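Local coordinates for precorrin-6Y C5,15-methyltransferase (Decarboxylating) (Geobacter metallireducens, PDB 3E05), which is the C-terminal domain of an enzyme that methylates precorrin-6Y at C5 and C15 with S-adenosylmethionine and decarboxylates it, on the way to adenosylcobalamin, at the interface of chains A and B. Coordinates in Å, arbitrary orientation; residue numbers count along the deposited sequence, not the author numbering. Chains: chain A/B, Precorrin-6Y C5,15-methyltransferase (Decarboxylating).

Contact 1: the interface of chains A and B. Residues chain A 35, 163-165; chain B 26-27, 170-171.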
loop_
_atom_site.group_PDB
_atom_site.type_symbol
_atom_site.label_atom_id
_atom_site.label_comp_id
_atom_site.label_asym_id
_atom_site.label_seq_id
_atom_site.Cartn_x
_atom_site.Cartn_y
_atom_site.Cartn_z
ATOM N N LYS A 35 -9.136 -15.337 7.106
ATOM C CA LYS A 35 -10.480 -14.932 6.632
ATOM C C LYS A 35 -11.444 -16.113 6.499
ATOM O O LYS A 35 -12.670 -15.960 6.655
ATOM C CB LYS A 35 -10.407 -14.169 5.304
ATOM C CG LYS A 35 -9.736 -12.773 5.403
ATOM C CD LYS A 35 -10.464 -11.829 6.362
ATOM C CE LYS A 35 -9.700 -10.507 6.432
ATOM N NZ LYS A 35 -10.220 -9.568 7.512
ATOM N N GLU A 163 -16.890 -8.530 2.608
ATOM C CA GLU A 163 -15.774 -7.656 2.976
ATOM C C GLU A 163 -14.695 -7.812 1.921
ATOM O O GLU A 163 -14.478 -8.913 1.417
ATOM C CB GLU A 163 -15.226 -8.049 4.345
ATOM C CG GLU A 163 -13.891 -7.412 4.686
ATOM C CD GLU A 163 -13.220 -8.080 5.843
ATOM O OE1 GLU A 163 -13.756 -8.011 6.970
ATOM O OE2 GLU A 163 -12.157 -8.671 5.619
ATOM N N VAL A 164 -14.046 -6.711 1.553
ATOM C CA VAL A 164 -12.894 -6.765 0.644
ATOM C C VAL A 164 -11.687 -6.186 1.367
ATOM O O VAL A 164 -11.735 -5.053 1.863
ATOM C CB VAL A 164 -13.144 -5.987 -0.643
ATOM C CG1 VAL A 164 -11.955 -6.146 -1.610
ATOM C CG2 VAL A 164 -14.440 -6.425 -1.293
ATOM N N ALA A 165 -10.633 -6.976 1.487
ATOM C CA ALA A 165 -9.393 -6.495 2.090
ATOM C C ALA A 165 -8.351 -6.447 0.979
ATOM O O ALA A 165 -8.063 -7.462 0.335
ATOM C CB ALA A 165 -8.942 -7.403 3.198
ATOM N N GLN B 26 -6.160 -8.215 13.024
ATOM C CA GLN B 26 -6.315 -9.602 12.586
ATOM C C GLN B 26 -5.440 -10.080 11.414
ATOM O O GLN B 26 -4.807 -11.133 11.510
ATOM C CB GLN B 26 -7.796 -9.843 12.290
ATOM C CG GLN B 26 -8.152 -11.231 11.833
ATOM C CD GLN B 26 -9.325 -11.198 10.893
ATOM O OE1 GLN B 26 -9.174 -11.411 9.699
ATOM N NE2 GLN B 26 -10.502 -10.890 11.424
ATOM N N GLU B 27 -5.415 -9.310 10.322
ATOM C CA GLU B 27 -4.627 -9.625 9.135
ATOM C C GLU B 27 -3.131 -9.707 9.420
ATOM O O GLU B 27 -2.477 -10.718 9.089
ATOM C CB GLU B 27 -4.930 -8.618 8.026
ATOM C CG GLU B 27 -6.425 -8.575 7.610
ATOM C CD GLU B 27 -7.309 -7.703 8.503
ATOM O OE1 GLU B 27 -6.825 -7.021 9.450
ATOM O OE2 GLU B 27 -8.527 -7.718 8.259
ATOM N N ALA B 170 -6.030 -2.452 3.456
ATOM C CA ALA B 170 -7.211 -1.572 3.385
ATOM C C ALA B 170 -8.431 -2.449 3.283
ATOM O O ALA B 170 -8.431 -3.379 2.493
ATOM C CB ALA B 170 -7.137 -0.666 2.188
ATOM N N LYS B 171 -9.459 -2.160 4.077
ATOM C CA LYS B 171 -10.670 -2.990 4.133
ATOM C C LYS B 171 -11.937 -2.185 3.899
ATOM O O LYS B 171 -12.030 -1.042 4.324
ATOM C CB LYS B 171 -10.825 -3.607 5.517
ATOM C CG LYS B 171 -9.900 -4.730 5.841
ATOM C CD LYS B 171 -10.555 -5.601 6.900
ATOM C CE LYS B 171 -10.544 -4.933 8.257
ATOM N NZ LYS B 171 -10.699 -5.940 9.317
HETATM O O HOH W 1 -12.711 -7.805 9.319
#
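A:Ala165 lays its methyl CB against CG of B:Lys171, 3.9 Å away, where the two residues pair in an antiparallel beta bridge between subunits. Further out, CD of the same lysine lies 3.8 Å from the carboxylate carbon CD of A:Glu163, the two side chains crossing obliquely. B:Lys171 bends at chi3 (-74°), and beyond the bend its ammonium turns back to its own subunit, where NZ bonds OE2 of B:Glu27 on the syn lone pair at 3.0 Å. That oxygen is shared: NZ of A:Lys35 reaches the same B:Glu27 OE2 at 2.6 Å from the anti side, 27° out of the carboxylate plane. One carboxylate oxygen thus joins lysines of both chains, and their charges probably favour its ionised form. The ammonium of A:Lys35 also meets other acceptors. Within chain A its NZ takes the syn lone pair of A:Glu163 OE2 at 2.9 Å, which ties strand to helix. Across the interface A:Lys35 NZ meets the amide oxygen OE1 of B:Gln26 at 3.0 Å, standing 41° above the carbonyl plane instead of on a lone pair. At the rim, water 1 bridges A:Glu163 OE1 (2.6 Å) and B:Lys171 NZ (2.7 Å), linking groups that do not touch directly. The network lies in a two-fold symmetric contact between identical subunits, possibly not the biological one, where the C-terminal end of helix 26-35 of chain A faces the N-terminal end of its partner, beside paired strands 161-172 and 161-173.

Contact 2: the interface of chains A and B. Residues chain A 9-10, 26-27, 30; chain B 34-35, 37.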
loop_
_atom_site.group_PDB
_atom_site.type_symbol
_atom_site.label_atom_id
_atom_site.label_comp_id
_atom_site.label_asym_id
_atom_site.label_seq_id
_atom_site.Cartn_x
_atom_site.Cartn_y
_atom_site.Cartn_z
ATOM N N ILE A 9 1.704 -23.075 9.787
ATOM C CA ILE A 9 1.471 -22.159 8.675
ATOM C C ILE A 9 2.751 -21.376 8.518
ATOM O O ILE A 9 3.534 -21.263 9.468
ATOM C CB ILE A 9 0.240 -21.173 8.873
ATOM C CG1 ILE A 9 0.469 -20.163 10.013
ATOM C CG2 ILE A 9 -1.100 -21.923 9.021
ATOM C CD1 ILE A 9 -0.675 -19.113 10.202
ATOM N N GLY A 10 2.959 -20.827 7.329
ATOM C CA GLY A 10 4.148 -20.038 7.056
ATOM C C GLY A 10 5.256 -20.868 6.446
ATOM O O GLY A 10 6.445 -20.588 6.652
ATOM N N GLN A 26 3.028 -16.621 0.758
ATOM C CA GLN A 26 2.968 -16.884 2.194
ATOM C C GLN A 26 2.151 -15.912 3.041
ATOM O O GLN A 26 1.331 -16.335 3.855
ATOM C CB GLN A 26 4.400 -16.913 2.743
ATOM C CG GLN A 26 4.524 -17.360 4.160
ATOM C CD GLN A 26 5.846 -16.976 4.763
ATOM O OE1 GLN A 26 6.873 -16.955 4.092
ATOM N NE2 GLN A 26 5.825 -16.668 6.046
ATOM N N GLU A 27 2.406 -14.613 2.879
ATOM C CA GLU A 27 1.761 -13.606 3.696
ATOM C C GLU A 27 0.253 -13.530 3.412
ATOM O O GLU A 27 -0.548 -13.560 4.342
ATOM C CB GLU A 27 2.423 -12.235 3.528
ATOM C CG GLU A 27 3.915 -12.170 3.883
ATOM C CD GLU A 27 4.863 -12.632 2.764
ATOM O OE1 GLU A 27 4.426 -12.968 1.653
ATOM O OE2 GLU A 27 6.076 -12.683 3.034
ATOM N N ALA A 30 -1.572 -16.642 4.676
ATOM C CA ALA A 30 -1.895 -16.488 6.083
ATOM C C ALA A 30 -3.164 -15.647 6.299
ATOM O O ALA A 30 -4.034 -16.043 7.067
ATOM C CB ALA A 30 -0.725 -15.870 6.825
ATOM N N SER B 34 2.406 -16.643 10.880
ATOM C CA SER B 34 3.111 -17.227 9.738
ATOM C C SER B 34 4.628 -17.051 9.836
ATOM O O SER B 34 5.375 -18.022 9.732
ATOM C CB SER B 34 2.605 -16.594 8.430
ATOM O OG SER B 34 2.768 -17.463 7.335
ATOM N N LYS B 35 5.062 -15.816 10.063
ATOM C CA LYS B 35 6.486 -15.488 10.151
ATOM C C LYS B 35 7.150 -16.161 11.367
ATOM O O LYS B 35 8.346 -16.470 11.346
ATOM C CB LYS B 35 6.696 -13.962 10.207
ATOM C CG LYS B 35 6.340 -13.187 8.892
ATOM C CD LYS B 35 7.110 -13.677 7.665
ATOM C CE LYS B 35 6.636 -12.930 6.406
ATOM N NZ LYS B 35 7.389 -13.335 5.218
ATOM N N ARG B 37 6.771 -19.152 12.265
ATOM C CA ARG B 37 7.059 -20.553 11.892
ATOM C C ARG B 37 6.769 -21.513 13.055
ATOM O O ARG B 37 7.659 -22.214 13.536
ATOM C CB ARG B 37 8.511 -20.718 11.425
ATOM C CG ARG B 37 8.829 -20.110 10.079
ATOM C CD ARG B 37 10.335 -20.062 9.849
ATOM N NE ARG B 37 10.987 -21.336 10.139
ATOM C CZ ARG B 37 12.288 -21.480 10.391
ATOM N NH1 ARG B 37 13.098 -20.422 10.395
ATOM N NH2 ARG B 37 12.777 -22.689 10.644
HETATM O O HOH W 2 1.258 -18.605 5.505
HETATM O O HOH W 3 7.575 -18.065 7.498
#
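A:Gly10, with a positive phi (94°, psi 30°), brings the segment before the first helix over B:Ser34, near the C-terminal end of helix 26-35. The chain is the C-terminal, CbiT-like domain of a CbiET protein, a Rossmann-like S-adenosylmethionine-dependent methyltransferase. Apolar contacts pack against the serine: its CB packs on the methyl CB of A:Ala30 at 3.8 Å, and its CA meets CG1 of A:Ile9 at 4.0 Å. The hydroxyl of B:Ser34 stands anti to the backbone N (chi1 -154°) and points into chain A. There B:Ser34 OG reaches water 2 at 2.6 Å, and this water in turn contacts the backbone O of A:Gln26 at 2.8 Å, relaying the serine to the helix start. The amide NE2 of A:Gln26 also approaches B:Ser34 OG, at 3.4 Å, but that bond is weak. The extended glutamine lies across B:Lys35, NE2 being 3.6 Å from the methylene CD. A:Gln26 OE1 stays beyond bonding distance of B:Lys35 NZ. The ammonium instead forms a salt bridge with OE2 of A:Glu27, while CG of that glutamate touches CE of the lysine where the side chains cross at an angle. Separately, water 3 joins two backbone carbonyls, 2.9 Å from A:Gly10 O and 3.1 Å from B:Ser34 O. B:Arg37, poorly ordered, borders A:Gly10 at the margin.

The C-alpha centres of contact 1 and contact 2 lie about 17 Å apart, and both draw on helix 26-35 of each chain. The interface is two-fold symmetric, so the lysine–glutamate bridge appears in both with the chains exchanged. The glutamine next to it differs: its amide oxygen bonds the lysine in contact 1 but not in contact 2, so this part of the symmetry is only approximate. Contact 1 adds strand pairing, contact 2 the N-terminal segment. Together they join helix, strand and chain start of two subunits within a deposited tetramer, which may reflect the assembly in solution.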